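Long-range contacts in putative short-chain dehydrogenase/reductase (Burkholderia xenovorans, PDB 5IZ4), which probably acts as an NAD(P)-dependent oxidoreductase of the short-chain dehydrogenase/reductase family, perhaps reducing 3-oxoacyl-[acyl-carrier-protein], and is seen here with ADP in its nucleotide site: residues 21-26 with 52-57; 31-36 with 244-249; 41-46 with 66-71; 98-103 with 153-158. All coordinates share one frame; numbering follows the deposited sequence. Where two conformers were deposited one is given.

Contact 1 (21-26 with 52-57). With ADP (adenosine-5'-diphosphate), chain B.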
# COMPACT_ATOMS: atom_id res chain seq x y z
N GLY A 21 16.96 3.53 -22.95
CA GLY A 21 17.70 2.42 -22.37
C GLY A 21 17.64 1.19 -23.22
O GLY A 21 17.69 0.07 -22.70
N SER A 22 17.55 1.35 -24.54
CA SER A 22 17.24 0.24 -25.43
C SER A 22 18.46 -0.55 -25.87
O SER A 22 18.31 -1.55 -26.58
CB SER A 22 16.50 0.75 -26.67
OG SER A 22 15.93 -0.35 -27.38
N ALA A 23 19.66 -0.14 -25.45
CA ALA A 23 20.87 -0.84 -25.88
C ALA A 23 21.08 -2.17 -25.19
O ALA A 23 21.86 -2.99 -25.69
CB ALA A 23 22.09 0.04 -25.64
N SER A 24 20.41 -2.42 -24.06
CA SER A 24 20.71 -3.60 -23.28
C SER A 24 19.56 -3.87 -22.32
O SER A 24 18.62 -3.08 -22.21
CB SER A 24 22.01 -3.44 -22.49
OG SER A 24 21.93 -2.31 -21.64
N GLY A 25 19.65 -5.01 -21.64
CA GLY A 25 18.76 -5.33 -20.54
C GLY A 25 17.29 -5.27 -20.92
O GLY A 25 16.88 -5.74 -21.98
N ILE A 26 16.50 -4.68 -20.02
CA ILE A 26 15.04 -4.66 -20.19
C ILE A 26 14.65 -3.88 -21.44
O ILE A 26 13.75 -4.28 -22.18
CB ILE A 26 14.39 -4.09 -18.92
CG1 ILE A 26 14.51 -5.09 -17.77
CG2 ILE A 26 12.93 -3.68 -19.18
CD1 ILE A 26 14.20 -4.50 -16.41
N ASP A 52 27.32 -0.17 -30.14
CA ASP A 52 27.42 -1.49 -30.75
C ASP A 52 26.31 -2.40 -30.26
O ASP A 52 25.70 -3.13 -31.06
CB ASP A 52 28.78 -2.12 -30.44
CG ASP A 52 29.86 -1.63 -31.38
OD1 ASP A 52 29.59 -0.73 -32.20
OD2 ASP A 52 31.00 -2.14 -31.27
N ALA A 53 26.02 -2.37 -28.96
CA ALA A 53 24.91 -3.16 -28.44
C ALA A 53 23.59 -2.72 -29.06
O ALA A 53 22.76 -3.56 -29.44
CB ALA A 53 24.84 -3.03 -26.91
N ALA A 54 23.38 -1.40 -29.18
CA ALA A 54 22.15 -0.89 -29.79
C ALA A 54 22.00 -1.38 -31.23
O ALA A 54 20.88 -1.70 -31.67
CB ALA A 54 22.16 0.64 -29.75
N SER A 55 23.10 -1.43 -31.97
CA SER A 55 23.04 -1.87 -33.36
C SER A 55 22.67 -3.34 -33.47
O SER A 55 21.96 -3.73 -34.40
CB SER A 55 24.38 -1.61 -34.05
OG SER A 55 24.69 -0.23 -34.03
N THR A 56 23.12 -4.15 -32.51
CA THR A 56 22.70 -5.55 -32.47
C THR A 56 21.21 -5.66 -32.15
O THR A 56 20.50 -6.45 -32.77
CB THR A 56 23.53 -6.31 -31.43
OG1 THR A 56 24.91 -6.22 -31.79
CG2 THR A 56 23.11 -7.77 -31.38
N VAL A 57 20.73 -4.86 -31.19
CA VAL A 57 19.30 -4.82 -30.89
C VAL A 57 18.52 -4.45 -32.15
O VAL A 57 17.50 -5.08 -32.46
CB VAL A 57 19.01 -3.84 -29.74
CG1 VAL A 57 17.48 -3.66 -29.54
CG2 VAL A 57 19.66 -4.34 -28.45
PB ADP B . 18.17 -3.02 -16.86
O1B ADP B . 17.67 -1.54 -16.76
O2B ADP B . 17.88 -3.76 -18.20
O3B ADP B . 18.02 -3.91 -15.58
PA ADP B . 20.70 -1.82 -18.05
O1A ADP B . 21.86 -0.94 -17.31
O2A ADP B . 21.29 -2.64 -19.24
O3A ADP B . 19.94 -2.60 -16.90
O5' ADP B . 19.80 -0.56 -18.63
C5' ADP B . 20.15 0.81 -18.38
C4' ADP B . 20.25 1.44 -19.78
O4' ADP B . 20.11 2.91 -19.69
C3' ADP B . 21.61 1.19 -20.48
O3' ADP B . 21.46 1.06 -21.87
C2' ADP B . 22.33 2.53 -20.16
O2' ADP B . 23.35 2.68 -21.15
C1' ADP B . 21.20 3.52 -20.36
N9 ADP B . 21.51 4.83 -19.75
C8 ADP B . 22.26 5.12 -18.60
N7 ADP B . 22.31 6.42 -18.40
C5 ADP B . 21.59 6.99 -19.43
C6 ADP B . 21.31 8.31 -19.74
N6 ADP B . 21.77 9.31 -18.96
N1 ADP B . 20.57 8.57 -20.82
C2 ADP B . 20.13 7.55 -21.58
N3 ADP B . 20.37 6.27 -21.36
C4 ADP B . 21.10 6.01 -20.27
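Next to Ala23, which packs on Ala53 and Ala54 of helix 51-63, Ser24 OG gives a hydrogen bond to ADP O2A at 2.5 Å and takes a weak one from ADP O3'. The hydroxyl stands between its backbone N and carbonyl carbon (chi1 58°). No hydrogen bond joins the segments themselves; methyls meet backbone instead. Ala53 CB comes up against Ala23 O at 3.2 Å, and Ala23 CB rests over the helix beside Ala54 N, 4.2 Å from Ala54 CB. Residues 21-26 belong to the glycine-rich loop of the Rossmann fold, in the TGxxxGxG form of classical short-chain dehydrogenases, and a type I turn runs from Gly21 to Ser24. One helical turn beyond Ala53, Val57 CG2 lies near two carbonyl oxygens, 3.6 Å from Ser22 O and slightly farther from Ala23 O; this branch lies anti to its own carbonyl carbon, while CG1 also borders Ser22 O. Beyond the turn the loop meets the diphosphate. Gly25, with no side chain, lets ADP O2B come to 3.0 Å from its CA. Ile26 N, in the first turn of the helix that follows, donates to the same oxygen in a bond modelled very short.

Contact 2 (31-36 with 244-249)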
# COMPACT_ATOMS: atom_id res chain seq x y z
N ALA A 31 12.30 -3.56 -26.84
CA ALA A 31 12.31 -3.25 -28.26
C ALA A 31 12.02 -4.50 -29.08
O ALA A 31 11.21 -4.47 -30.02
CB ALA A 31 13.67 -2.65 -28.65
N LEU A 32 12.65 -5.62 -28.72
CA LEU A 32 12.44 -6.85 -29.47
C LEU A 32 10.99 -7.32 -29.39
O LEU A 32 10.40 -7.72 -30.40
CB LEU A 32 13.38 -7.94 -28.95
CG LEU A 32 13.36 -9.26 -29.73
CD1 LEU A 32 13.61 -9.02 -31.22
CD2 LEU A 32 14.39 -10.24 -29.17
N ARG A 33 10.39 -7.25 -28.20
CA ARG A 33 9.02 -7.73 -28.04
C ARG A 33 8.04 -6.89 -28.86
O ARG A 33 7.12 -7.43 -29.48
CB ARG A 33 8.62 -7.71 -26.56
CG ARG A 33 7.20 -8.22 -26.32
CD ARG A 33 7.08 -9.65 -26.80
NE ARG A 33 5.73 -10.21 -26.68
CZ ARG A 33 4.79 -10.09 -27.62
NH1 ARG A 33 5.04 -9.40 -28.72
NH2 ARG A 33 3.60 -10.65 -27.44
N PHE A 34 8.22 -5.56 -28.87
CA PHE A 34 7.37 -4.74 -29.71
C PHE A 34 7.63 -5.02 -31.19
O PHE A 34 6.70 -5.05 -32.00
CB PHE A 34 7.56 -3.25 -29.38
CG PHE A 34 6.70 -2.78 -28.22
CD1 PHE A 34 7.09 -3.03 -26.91
CD2 PHE A 34 5.50 -2.12 -28.44
CE1 PHE A 34 6.29 -2.63 -25.85
CE2 PHE A 34 4.70 -1.70 -27.38
CZ PHE A 34 5.09 -1.96 -26.08
N ALA A 35 8.90 -5.27 -31.56
CA ALA A 35 9.20 -5.65 -32.94
C ALA A 35 8.48 -6.94 -33.33
O ALA A 35 7.95 -7.06 -34.44
CB ALA A 35 10.71 -5.80 -33.12
N GLN A 36 8.44 -7.92 -32.42
CA GLN A 36 7.74 -9.17 -32.69
C GLN A 36 6.24 -8.97 -32.85
O GLN A 36 5.58 -9.78 -33.52
CB GLN A 36 8.04 -10.16 -31.55
CG GLN A 36 9.47 -10.70 -31.64
CD GLN A 36 9.97 -11.33 -30.36
OE1 GLN A 36 9.43 -11.10 -29.28
NE2 GLN A 36 11.03 -12.14 -30.49
N LEU A 244 5.54 -7.84 -19.84
CA LEU A 244 4.67 -7.01 -19.02
C LEU A 244 4.49 -5.62 -19.63
O LEU A 244 3.38 -5.08 -19.65
CB LEU A 244 5.24 -6.93 -17.60
CG LEU A 244 4.51 -6.23 -16.46
CD1 LEU A 244 3.12 -6.80 -16.22
CD2 LEU A 244 5.36 -6.35 -15.19
N ALA A 245 5.57 -5.02 -20.16
CA ALA A 245 5.43 -3.72 -20.79
C ALA A 245 4.52 -3.81 -22.01
O ALA A 245 3.69 -2.92 -22.25
CB ALA A 245 6.80 -3.17 -21.19
N TRP A 246 4.68 -4.87 -22.81
CA TRP A 246 3.82 -5.08 -23.97
C TRP A 246 2.37 -5.30 -23.54
O TRP A 246 1.45 -4.71 -24.13
CB TRP A 246 4.32 -6.26 -24.80
CG TRP A 246 3.28 -6.75 -25.78
CD1 TRP A 246 2.54 -7.90 -25.70
CD2 TRP A 246 2.84 -6.07 -26.96
NE1 TRP A 246 1.68 -7.99 -26.77
CE2 TRP A 246 1.84 -6.87 -27.56
CE3 TRP A 246 3.19 -4.86 -27.57
CZ2 TRP A 246 1.20 -6.50 -28.73
CZ3 TRP A 246 2.54 -4.50 -28.74
CH2 TRP A 246 1.55 -5.31 -29.31
N PHE A 247 2.14 -6.13 -22.51
CA PHE A 247 0.77 -6.38 -22.08
C PHE A 247 0.09 -5.10 -21.62
O PHE A 247 -1.05 -4.82 -22.01
CB PHE A 247 0.72 -7.41 -20.95
CG PHE A 247 -0.60 -7.41 -20.21
CD1 PHE A 247 -1.71 -8.05 -20.75
CD2 PHE A 247 -0.75 -6.71 -19.02
CE1 PHE A 247 -2.92 -8.01 -20.10
CE2 PHE A 247 -1.97 -6.67 -18.37
CZ PHE A 247 -3.06 -7.32 -18.92
N LEU A 248 0.76 -4.32 -20.77
CA LEU A 248 0.18 -3.08 -20.28
C LEU A 248 -0.16 -2.14 -21.42
O LEU A 248 -1.15 -1.40 -21.36
CB LEU A 248 1.13 -2.40 -19.29
CG LEU A 248 1.24 -3.08 -17.92
CD1 LEU A 248 2.22 -2.32 -17.05
CD2 LEU A 248 -0.14 -3.17 -17.26
N THR A 249 0.65 -2.15 -22.48
CA THR A 249 0.40 -1.27 -23.60
C THR A 249 -0.76 -1.75 -24.46
O THR A 249 -1.67 -0.98 -24.80
CB THR A 249 1.67 -1.14 -24.44
OG1 THR A 249 2.69 -0.54 -23.63
CG2 THR A 249 1.43 -0.33 -25.71
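Ala245 meets Phe34 through its carbonyl oxygen, with Phe34 CZ 4.2 Å from Ala245 O. That oxygen is engaged within its own helix, taking Thr249 N and Thr249 OG1 from opposite faces of its plane. Trp246 contributes the largest share of the contact, standing between two side chains of the other helix. Its benzo edge points into the face of Phe34 in a T-shaped pair, planes 85° apart, with Trp246 CE3 3.5 Å from Phe34 CE2 and offset toward the rim. Over a face of its five-membered ring lies the Arg33 guanidinium, a cation-pi contact with Arg33 CZ 3.9 Å from the ring centroid; Arg33 NH2 and Trp246 NE1 are both donors and do not bond. In this Rossmann fold helices 25-36 and 238-250 pack on each other, the axes of segments 31-36 and 244-249 coming to 9.8 Å and crossing at -49°. Arg33 CG is anti to the backbone N and the chain bends at chi2 (61°); NE forms a salt bridge with Glu243. Phe247 turns away and stacks on Phe247 of the second subunit. At Thr249, OG1 sits at the edge of the Phe34 ring, 3.7 Å from Phe34 CZ and in its plane, while CG2 approaches Phe34 CE2 at 3.9 Å.

Contact 3 (41-46 with 66-71); sequences VAIGNF and AQTLIF. With ADP (adenosine-5'-diphosphate), chain B.
Strands 40-45 and 68-72 are the two strands of a beta-alpha-beta unit of the Rossmann fold, joined through helix 51-63, and they lie parallel and adjacent. Val41, Ala42, Ile43 and Gly44 pair in turn with Thr68, Leu69, Ile70 and Phe71. Five backbone hydrogen bonds link them, from Val41 N to Gln67 O at the start to Asn45 N to Phe71 O, 2.7 Å, at the end; Ile43 N to Leu69 O, 2.8 Å, is almost straight at 176°. On the face holding Ala42 and Gly44, the Phe71 ring folds back across the neighbouring strand. Its CG stands between backbone N and carbonyl carbon (chi1 65°), and the ring lies flat on Gly44, whose CA approaches Phe71 CZ to 3.3 Å in a CH-pi contact. With no side chain on Gly44, the ring can come down directly on its CA. Ala42 CB fills the next place, 3.9 Å from Phe71 CE2 and 4.1 Å from Leu69 CD1. On the other face Val41 and Thr68 run side by side, their CG2 methyls 3.8 Å apart, and Ile70 CG2 lies over Ile43 O toward Asn45 CB. Past the strand end, Phe46 sets a ring face over the adenine, with ADP C5 3.6 Å above its centre. Asn45 is held by Thr50, Asp47 and Asp72, and Thr68 OG1 by Glu58. Helix 51-63 packs on the Ile43 and Ile70 face, helix 78-92 on the face of Ala42, Leu69 and Phe71, and strand 16-20 continues the sheet beyond strand 40-45.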
# COMPACT_ATOMS: atom_id res chain seq x y z
N VAL A 41 9.89 0.43 -34.04
CA VAL A 41 10.55 0.70 -32.76
C VAL A 41 11.61 1.77 -32.96
O VAL A 41 12.40 1.71 -33.91
CB VAL A 41 11.14 -0.59 -32.15
CG1 VAL A 41 10.01 -1.53 -31.75
CG2 VAL A 41 12.09 -1.28 -33.13
N ALA A 42 11.57 2.78 -32.09
CA ALA A 42 12.62 3.79 -32.00
C ALA A 42 13.54 3.38 -30.86
O ALA A 42 13.15 3.40 -29.69
CB ALA A 42 12.02 5.18 -31.78
N ILE A 43 14.75 2.96 -31.22
CA ILE A 43 15.68 2.32 -30.30
C ILE A 43 16.56 3.40 -29.68
O ILE A 43 17.40 4.00 -30.36
CB ILE A 43 16.51 1.25 -31.03
CG1 ILE A 43 15.61 0.05 -31.35
CG2 ILE A 43 17.70 0.79 -30.19
CD1 ILE A 43 16.16 -0.80 -32.46
N GLY A 44 16.36 3.66 -28.40
CA GLY A 44 17.11 4.71 -27.74
C GLY A 44 18.46 4.24 -27.24
O GLY A 44 18.54 3.46 -26.29
N ASN A 45 19.51 4.71 -27.89
CA ASN A 45 20.88 4.42 -27.50
C ASN A 45 21.40 5.54 -26.61
O ASN A 45 21.04 6.71 -26.78
CB ASN A 45 21.78 4.29 -28.74
CG ASN A 45 23.22 4.02 -28.39
OD1 ASN A 45 23.53 3.00 -27.80
ND2 ASN A 45 24.10 4.94 -28.75
N PHE A 46 22.27 5.18 -25.66
CA PHE A 46 22.85 6.18 -24.76
C PHE A 46 23.94 6.98 -25.47
O PHE A 46 23.75 8.16 -25.81
CB PHE A 46 23.38 5.50 -23.48
CG PHE A 46 23.94 6.46 -22.45
CD1 PHE A 46 23.62 7.81 -22.47
CD2 PHE A 46 24.82 6.01 -21.48
CE1 PHE A 46 24.16 8.69 -21.52
CE2 PHE A 46 25.36 6.87 -20.54
CZ PHE A 46 25.03 8.21 -20.56
N ALA A 66 10.41 -5.63 -37.92
CA ALA A 66 10.02 -4.26 -37.58
C ALA A 66 10.83 -3.23 -38.34
O ALA A 66 12.04 -3.38 -38.55
CB ALA A 66 10.22 -4.01 -36.08
N GLN A 67 10.16 -2.15 -38.74
CA GLN A 67 10.87 -0.92 -39.08
C GLN A 67 11.54 -0.36 -37.84
O GLN A 67 11.00 -0.43 -36.73
CB GLN A 67 9.92 0.11 -39.67
CG GLN A 67 9.32 -0.28 -41.00
CD GLN A 67 8.32 0.74 -41.47
OE1 GLN A 67 8.69 1.86 -41.85
NE2 GLN A 67 7.04 0.39 -41.43
N THR A 68 12.73 0.23 -38.03
CA THR A 68 13.55 0.66 -36.90
C THR A 68 14.16 2.02 -37.18
O THR A 68 14.29 2.46 -38.33
CB THR A 68 14.69 -0.33 -36.62
OG1 THR A 68 15.53 -0.43 -37.78
CG2 THR A 68 14.17 -1.70 -36.24
N LEU A 69 14.55 2.68 -36.09
CA LEU A 69 15.51 3.77 -36.15
C LEU A 69 16.23 3.79 -34.81
O LEU A 69 15.66 3.39 -33.80
CB LEU A 69 14.84 5.13 -36.44
CG LEU A 69 13.99 5.92 -35.45
CD1 LEU A 69 14.83 6.62 -34.38
CD2 LEU A 69 13.18 6.94 -36.22
N ILE A 70 17.48 4.23 -34.81
CA ILE A 70 18.25 4.38 -33.58
C ILE A 70 18.42 5.86 -33.33
O ILE A 70 18.81 6.61 -34.24
CB ILE A 70 19.62 3.68 -33.65
CG1 ILE A 70 19.46 2.18 -33.89
CG2 ILE A 70 20.41 3.95 -32.38
CD1 ILE A 70 20.79 1.45 -33.93
N PHE A 71 18.16 6.29 -32.10
CA PHE A 71 18.50 7.66 -31.71
C PHE A 71 19.43 7.64 -30.51
O PHE A 71 19.36 6.75 -29.65
CB PHE A 71 17.22 8.49 -31.41
CG PHE A 71 16.42 8.00 -30.23
CD1 PHE A 71 16.70 8.46 -28.94
CD2 PHE A 71 15.36 7.13 -30.40
CE1 PHE A 71 15.95 8.03 -27.85
CE2 PHE A 71 14.60 6.70 -29.32
CZ PHE A 71 14.90 7.15 -28.04
PB ADP B . 18.17 -3.02 -16.86
O1B ADP B . 17.67 -1.54 -16.76
O2B ADP B . 17.88 -3.76 -18.20
O3B ADP B . 18.02 -3.91 -15.58
PA ADP B . 20.70 -1.82 -18.05
O1A ADP B . 21.86 -0.94 -17.31
O2A ADP B . 21.29 -2.64 -19.24
O3A ADP B . 19.94 -2.60 -16.90
O5' ADP B . 19.80 -0.56 -18.63
C5' ADP B . 20.15 0.81 -18.38
C4' ADP B . 20.25 1.44 -19.78
O4' ADP B . 20.11 2.91 -19.69
C3' ADP B . 21.61 1.19 -20.48
O3' ADP B . 21.46 1.06 -21.87
C2' ADP B . 22.33 2.53 -20.16
O2' ADP B . 23.35 2.68 -21.15
C1' ADP B . 21.20 3.52 -20.36
N9 ADP B . 21.51 4.83 -19.75
C8 ADP B . 22.26 5.12 -18.60
N7 ADP B . 22.31 6.42 -18.40
C5 ADP B . 21.59 6.99 -19.43
C6 ADP B . 21.31 8.31 -19.74
N6 ADP B . 21.77 9.31 -18.96
N1 ADP B . 20.57 8.57 -20.82
C2 ADP B . 20.13 7.55 -21.58
N3 ADP B . 20.37 6.27 -21.36
C4 ADP B . 21.10 6.01 -20.27

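Contact 4 (98-103 with 153-158); sequences LINCAG and TSVVNV. With ADP (adenosine-5'-diphosphate), chain B.
Asn100 and Asn157 stand side by side on one face of the sheet and are tied by their amides: Asn100 ND2 donates to Asn157 OD1 at 3.0 Å, nearly along the C=O axis, with the acceptor close to the amide plane of Asn100. Both CG atoms lie anti to their carbonyl carbons (chi1 -72° and -62°), and the two side chains point the same way, with amide planes 31° apart. The other end of the Asn157 amide is used too, since its ND2 bonds to Thr184 OG1. Val155 CG1, 3.8 Å from Asn100 ND2, sets a methyl beside the buried amide pair. The backbones run parallel as central strands of the Rossmann sheet, and Asn100 opens the NCAG sequence, the counterpart of the NNAG motif of classical short-chain dehydrogenases. Four backbone hydrogen bonds join them, the shortest from Asn100 N to Val156 O at 2.8 Å. On the opposite face Ile99 lies alongside Val156 and curls its end inward, bringing CD1 to 3.8 Å from Val156 CB. Cys101 SG, anti to its carbonyl carbon, touches Val158 CG2 at 3.6 Å; Ile26 packs against both side chains. That valine methyl also lies close to Asn100 O. Farther along, Ala102 CB sits 3.5 Å from ADP N3, and Gly103 N donates to ADP O4' at 3.3 Å.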
# COMPACT_ATOMS: atom_id res chain seq x y z
N LEU A 98 5.67 4.79 -25.05
CA LEU A 98 7.01 5.17 -24.60
C LEU A 98 7.36 4.27 -23.43
O LEU A 98 6.60 4.20 -22.46
CB LEU A 98 7.06 6.64 -24.18
CG LEU A 98 8.31 7.06 -23.40
CD1 LEU A 98 9.54 7.00 -24.29
CD2 LEU A 98 8.10 8.47 -22.84
N ILE A 99 8.48 3.56 -23.52
CA ILE A 99 8.95 2.69 -22.45
C ILE A 99 10.25 3.31 -21.91
O ILE A 99 11.29 3.27 -22.58
CB ILE A 99 9.17 1.25 -22.92
CG1 ILE A 99 8.11 0.82 -23.94
CG2 ILE A 99 9.18 0.30 -21.72
CD1 ILE A 99 6.69 0.69 -23.38
N ASN A 100 10.18 3.87 -20.71
CA ASN A 100 11.32 4.56 -20.10
C ASN A 100 12.19 3.54 -19.36
O ASN A 100 11.99 3.27 -18.18
CB ASN A 100 10.84 5.65 -19.15
CG ASN A 100 10.24 6.84 -19.87
OD1 ASN A 100 10.91 7.47 -20.69
ND2 ASN A 100 8.97 7.14 -19.60
N CYS A 101 13.20 3.00 -20.06
CA CYS A 101 14.12 2.04 -19.45
C CYS A 101 15.50 2.62 -19.18
O CYS A 101 16.32 1.93 -18.57
CB CYS A 101 14.28 0.80 -20.33
SG CYS A 101 12.70 0.07 -20.87
N ALA A 102 15.77 3.85 -19.60
CA ALA A 102 17.06 4.46 -19.29
C ALA A 102 17.19 4.61 -17.78
O ALA A 102 16.25 5.04 -17.10
CB ALA A 102 17.17 5.82 -19.97
N GLY A 103 18.35 4.22 -17.25
CA GLY A 103 18.55 4.36 -15.82
C GLY A 103 20.00 4.11 -15.46
O GLY A 103 20.79 3.64 -16.28
N THR A 153 -3.08 5.76 -25.53
CA THR A 153 -1.69 5.36 -25.69
C THR A 153 -1.08 5.07 -24.32
O THR A 153 -1.74 5.15 -23.28
CB THR A 153 -0.93 6.44 -26.46
OG1 THR A 153 -1.17 7.71 -25.84
CG2 THR A 153 -1.41 6.49 -27.91
N SER A 154 0.21 4.71 -24.30
CA SER A 154 0.77 4.05 -23.13
C SER A 154 2.17 4.55 -22.81
O SER A 154 3.04 4.57 -23.68
CB SER A 154 0.82 2.53 -23.36
OG SER A 154 1.46 1.87 -22.28
N VAL A 155 2.40 4.92 -21.55
CA VAL A 155 3.74 5.17 -21.01
C VAL A 155 4.02 4.11 -19.95
O VAL A 155 3.22 3.91 -19.03
CB VAL A 155 3.85 6.59 -20.42
CG1 VAL A 155 5.23 6.83 -19.78
CG2 VAL A 155 3.60 7.64 -21.52
N VAL A 156 5.17 3.44 -20.07
CA VAL A 156 5.58 2.42 -19.10
C VAL A 156 6.92 2.84 -18.51
O VAL A 156 7.91 2.99 -19.25
CB VAL A 156 5.68 1.03 -19.73
CG1 VAL A 156 6.21 -0.00 -18.72
CG2 VAL A 156 4.32 0.59 -20.30
N ASN A 157 6.96 3.03 -17.20
CA ASN A 157 8.16 3.44 -16.49
C ASN A 157 8.78 2.23 -15.81
O ASN A 157 8.10 1.54 -15.05
CB ASN A 157 7.83 4.51 -15.44
CG ASN A 157 7.27 5.77 -16.06
OD1 ASN A 157 7.63 6.13 -17.17
ND2 ASN A 157 6.37 6.44 -15.34
N VAL A 158 10.05 1.97 -16.05
CA VAL A 158 10.71 0.85 -15.40
C VAL A 158 11.24 1.36 -14.07
O VAL A 158 12.26 2.05 -14.00
CB VAL A 158 11.82 0.24 -16.25
CG1 VAL A 158 12.45 -0.95 -15.49
CG2 VAL A 158 11.26 -0.23 -17.57
PB ADP B . 18.17 -3.02 -16.86
O1B ADP B . 17.67 -1.54 -16.76
O2B ADP B . 17.88 -3.76 -18.20
O3B ADP B . 18.02 -3.91 -15.58
PA ADP B . 20.70 -1.82 -18.05
O1A ADP B . 21.86 -0.94 -17.31
O2A ADP B . 21.29 -2.64 -19.24
O3A ADP B . 19.94 -2.60 -16.90
O5' ADP B . 19.80 -0.56 -18.63
C5' ADP B . 20.15 0.81 -18.38
C4' ADP B . 20.25 1.44 -19.78
O4' ADP B . 20.11 2.91 -19.69
C3' ADP B . 21.61 1.19 -20.48
O3' ADP B . 21.46 1.06 -21.87
C2' ADP B . 22.33 2.53 -20.16
O2' ADP B . 23.35 2.68 -21.15
C1' ADP B . 21.20 3.52 -20.36
N9 ADP B . 21.51 4.83 -19.75
C8 ADP B . 22.26 5.12 -18.60
N7 ADP B . 22.31 6.42 -18.40
C5 ADP B . 21.59 6.99 -19.43
C6 ADP B . 21.31 8.31 -19.74
N6 ADP B . 21.77 9.31 -18.96
N1 ADP B . 20.57 8.57 -20.82
C2 ADP B . 20.13 7.55 -21.58
N3 ADP B . 20.37 6.27 -21.36
C4 ADP B . 21.10 6.01 -20.27

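Overall arrangement
Contacts 1, 3 and 4 all reach the ADP, which is also bonded by Asp74 and Val75: contact 1 at the phosphates, contact 3 at the adenine, contact 4 at the ribose and base. Contacts 1 and 3 lie closest, centres about 9 Å apart, and Ser22 N probably hydrogen-bonds to Gly44 O at 2.9 Å. Contact 4 meets contact 1 where Ile26 CG2 touches Cys101 SG, 4.1 Å away. Contact 2 lies away from the nucleotide, Ala245 being about 11 Å from ADP by its side chain. It shares helix 25-36 with contact 1 and joins contact 4 through a probable hydrogen bond between Thr249 OG1 and Ser154 OG, 3.0 Å. Contacts 3 and 4 belong to one sheet without touching.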